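Local coordinates for putative sugar phosphate isomerase (Acidithiobacillus ferrooxidans, PDB 3L2H), which probably interconverts sugar phosphates and is likely to bind a metal ion in its cupin fold, at the interface of chains A and B. Coordinates in Å, arbitrary orientation; residue numbers count along the deposited sequence, not the author numbering. Chains: chain A/B, Putative sugar phosphate isomerase.

The interface of chains A and B. Residues chain A 81, 83, 88, 90, 93-96; chain B 7-11, 14.
The carbonyl oxygen of A:Phe95 is the best-held polar atom: one hydrogen bond across the interface grips it, from the backbone N of B:Leu9 to A:Phe95 O at 2.7 Å, arriving nearly along the C=O axis (170° at the oxygen). The return bond runs from A:Phe95 N to B:Leu9 O at 2.9 Å, in the carbonyl plane and almost straight. This reciprocal pair defines an antiparallel bridge, extended by A:Val96 opposite B:Leu8, so the short strand 8-9 of one subunit is added to strand 95-98 of the other cupin domain. A two-fold axis repeats the exchange with the chains swapped; the pair belongs to a deposited assembly of four copies, and the structure alone does not show which oligomer forms in solution.

At the end of the bridge, A:Asp94 turns its CG anti to its carbonyl carbon (chi1 -70°), and OD1 accepts the N-H of B:Ala11 at 2.8 Å through the anti lone pair. B:Ala11 begins helix 11-16, so the carboxylate appears to cap that end, where a negative charge would probably interact favourably with the helix dipole. An alanine in place of A:Asp94 would remove this acceptor and would probably loosen the start of the partner's helix against the strand.

Chain A buries 78 Å² of B:Leu8, the largest share in this patch. With CG anti to the backbone N (chi1 171°), its side chain crosses A:Ile90 obliquely, CD1 lying 4.2 Å from A:Ile90 CG2, while CD2 meets A:Tyr88 CB at 4.0 Å. B:Leu9 lies alongside A:Phe95, pointing the same way, its CD1 3.9 Å from ring atom A:Phe95 CD2. The B:Ile14 methyl CD1 touches A:Phe95 CB at 3.9 Å.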
loop_
_atom_site.group_PDB
_atom_site.type_symbol
_atom_site.label_atom_id
_atom_site.label_comp_id
_atom_site.label_asym_id
_atom_site.label_seq_id
_atom_site.Cartn_x
_atom_site.Cartn_y
_atom_site.Cartn_z
ATOM N N LEU A 81 -6.030 -30.161 12.767
ATOM C CA LEU A 81 -6.066 -28.695 12.738
ATOM C C LEU A 81 -6.599 -28.224 14.094
ATOM O O LEU A 81 -7.694 -28.640 14.503
ATOM C CB LEU A 81 -6.967 -28.211 11.588
ATOM C CG LEU A 81 -7.388 -26.718 11.562
ATOM C CD1 LEU A 81 -6.195 -25.804 11.418
ATOM C CD2 LEU A 81 -8.406 -26.497 10.413
HETATM N N MSE A 83 -7.779 -24.906 15.932
HETATM C CA MSE A 83 -8.248 -23.582 15.543
HETATM C C MSE A 83 -9.024 -23.047 16.719
HETATM O O MSE A 83 -10.049 -23.605 17.091
HETATM C CB MSE A 83 -9.082 -23.710 14.258
HETATM C CG MSE A 83 -9.106 -22.616 13.427
HETATM SE SE MSE A 83 -9.741 -22.969 11.644
HETATM C CE MSE A 83 -10.974 -24.413 11.919
ATOM N N TYR A 88 -9.837 -30.349 14.624
ATOM C CA TYR A 88 -10.523 -30.895 13.459
ATOM C C TYR A 88 -9.597 -31.819 12.693
ATOM O O TYR A 88 -8.464 -31.434 12.359
ATOM C CB TYR A 88 -10.950 -29.787 12.484
ATOM C CG TYR A 88 -11.779 -28.685 13.103
ATOM C CD1 TYR A 88 -11.186 -27.600 13.687
ATOM C CD2 TYR A 88 -13.143 -28.753 13.115
ATOM C CE1 TYR A 88 -11.949 -26.588 14.248
ATOM C CE2 TYR A 88 -13.913 -27.756 13.702
ATOM C CZ TYR A 88 -13.314 -26.689 14.246
ATOM O OH TYR A 88 -14.094 -25.700 14.810
ATOM N N ILE A 90 -8.005 -33.281 9.461
ATOM C CA ILE A 90 -7.866 -32.869 8.072
ATOM C C ILE A 90 -7.272 -34.019 7.254
ATOM O O ILE A 90 -6.556 -34.882 7.771
ATOM C CB ILE A 90 -7.054 -31.535 7.915
ATOM C CG1 ILE A 90 -5.621 -31.667 8.457
ATOM C CG2 ILE A 90 -7.814 -30.417 8.622
ATOM C CD1 ILE A 90 -4.727 -30.388 8.289
ATOM N N GLY A 93 -7.417 -32.855 0.112
ATOM C CA GLY A 93 -8.478 -32.131 -0.528
ATOM C C GLY A 93 -9.156 -31.139 0.371
ATOM O O GLY A 93 -9.978 -30.341 -0.091
ATOM N N ASP A 94 -8.798 -31.159 1.648
ATOM C CA ASP A 94 -9.322 -30.181 2.579
ATOM C C ASP A 94 -8.589 -28.852 2.381
ATOM O O ASP A 94 -7.373 -28.833 2.109
ATOM C CB ASP A 94 -9.117 -30.626 4.035
ATOM C CG ASP A 94 -9.992 -31.814 4.448
ATOM O OD1 ASP A 94 -10.898 -32.279 3.672
ATOM O OD2 ASP A 94 -9.753 -32.276 5.607
ATOM N N PHE A 95 -9.321 -27.757 2.581
ATOM C CA PHE A 95 -8.808 -26.395 2.514
ATOM C C PHE A 95 -9.167 -25.668 3.787
ATOM O O PHE A 95 -10.324 -25.745 4.234
ATOM C CB PHE A 95 -9.489 -25.668 1.344
ATOM C CG PHE A 95 -9.119 -24.220 1.207
ATOM C CD1 PHE A 95 -7.891 -23.855 0.670
ATOM C CD2 PHE A 95 -9.976 -23.221 1.617
ATOM C CE1 PHE A 95 -7.550 -22.499 0.528
ATOM C CE2 PHE A 95 -9.632 -21.869 1.508
ATOM C CZ PHE A 95 -8.444 -21.505 0.952
ATOM N N VAL A 96 -8.230 -24.897 4.317
ATOM C CA VAL A 96 -8.492 -23.994 5.439
ATOM C C VAL A 96 -7.903 -22.616 5.072
ATOM O O VAL A 96 -6.739 -22.507 4.575
ATOM C CB VAL A 96 -7.947 -24.534 6.773
ATOM C CG1 VAL A 96 -6.453 -24.615 6.741
ATOM C CG2 VAL A 96 -8.400 -23.668 7.944
ATOM N N LEU B 7 -14.107 -21.709 8.445
ATOM C CA LEU B 7 -12.837 -21.441 7.792
ATOM C C LEU B 7 -12.266 -22.701 7.149
ATOM O O LEU B 7 -11.357 -22.609 6.345
ATOM C CB LEU B 7 -11.811 -20.900 8.783
ATOM C CG LEU B 7 -12.093 -19.620 9.505
ATOM C CD1 LEU B 7 -10.883 -19.273 10.449
ATOM C CD2 LEU B 7 -12.357 -18.554 8.500
ATOM N N LEU B 8 -12.825 -23.861 7.506
ATOM C CA LEU B 8 -12.414 -25.147 6.964
ATOM C C LEU B 8 -13.451 -25.609 5.954
ATOM O O LEU B 8 -14.660 -25.583 6.242
ATOM C CB LEU B 8 -12.290 -26.218 8.085
ATOM C CG LEU B 8 -12.059 -27.694 7.674
ATOM C CD1 LEU B 8 -10.692 -27.903 6.975
ATOM C CD2 LEU B 8 -12.227 -28.646 8.885
ATOM N N LEU B 9 -12.981 -25.979 4.764
ATOM C CA LEU B 9 -13.808 -26.621 3.743
ATOM C C LEU B 9 -13.260 -28.036 3.541
ATOM O O LEU B 9 -12.158 -28.218 2.987
ATOM C CB LEU B 9 -13.781 -25.879 2.405
ATOM C CG LEU B 9 -14.046 -24.390 2.386
ATOM C CD1 LEU B 9 -13.747 -23.788 0.977
ATOM C CD2 LEU B 9 -15.486 -24.024 2.909
ATOM N N THR B 10 -13.997 -29.053 3.971
ATOM C CA THR B 10 -13.523 -30.391 3.715
ATOM C C THR B 10 -13.607 -30.681 2.197
ATOM O O THR B 10 -14.339 -30.044 1.435
ATOM C CB THR B 10 -14.343 -31.445 4.481
ATOM O OG1 THR B 10 -15.693 -31.409 4.003
ATOM C CG2 THR B 10 -14.298 -31.199 6.016
ATOM N N ALA B 11 -12.836 -31.672 1.785
ATOM C CA ALA B 11 -12.885 -32.214 0.439
ATOM C C ALA B 11 -14.303 -32.539 0.018
ATOM O O ALA B 11 -14.670 -32.352 -1.151
ATOM C CB ALA B 11 -12.051 -33.489 0.401
ATOM N N ILE B 14 -16.132 -29.381 -0.651
ATOM C CA ILE B 14 -15.671 -28.858 -1.934
ATOM C C ILE B 14 -16.296 -29.637 -3.110
ATOM O O ILE B 14 -16.748 -29.021 -4.066
ATOM C CB ILE B 14 -14.133 -28.791 -2.019
ATOM C CG1 ILE B 14 -13.609 -27.782 -0.999
ATOM C CG2 ILE B 14 -13.697 -28.384 -3.426
ATOM C CD1 ILE B 14 -12.054 -27.788 -0.782
#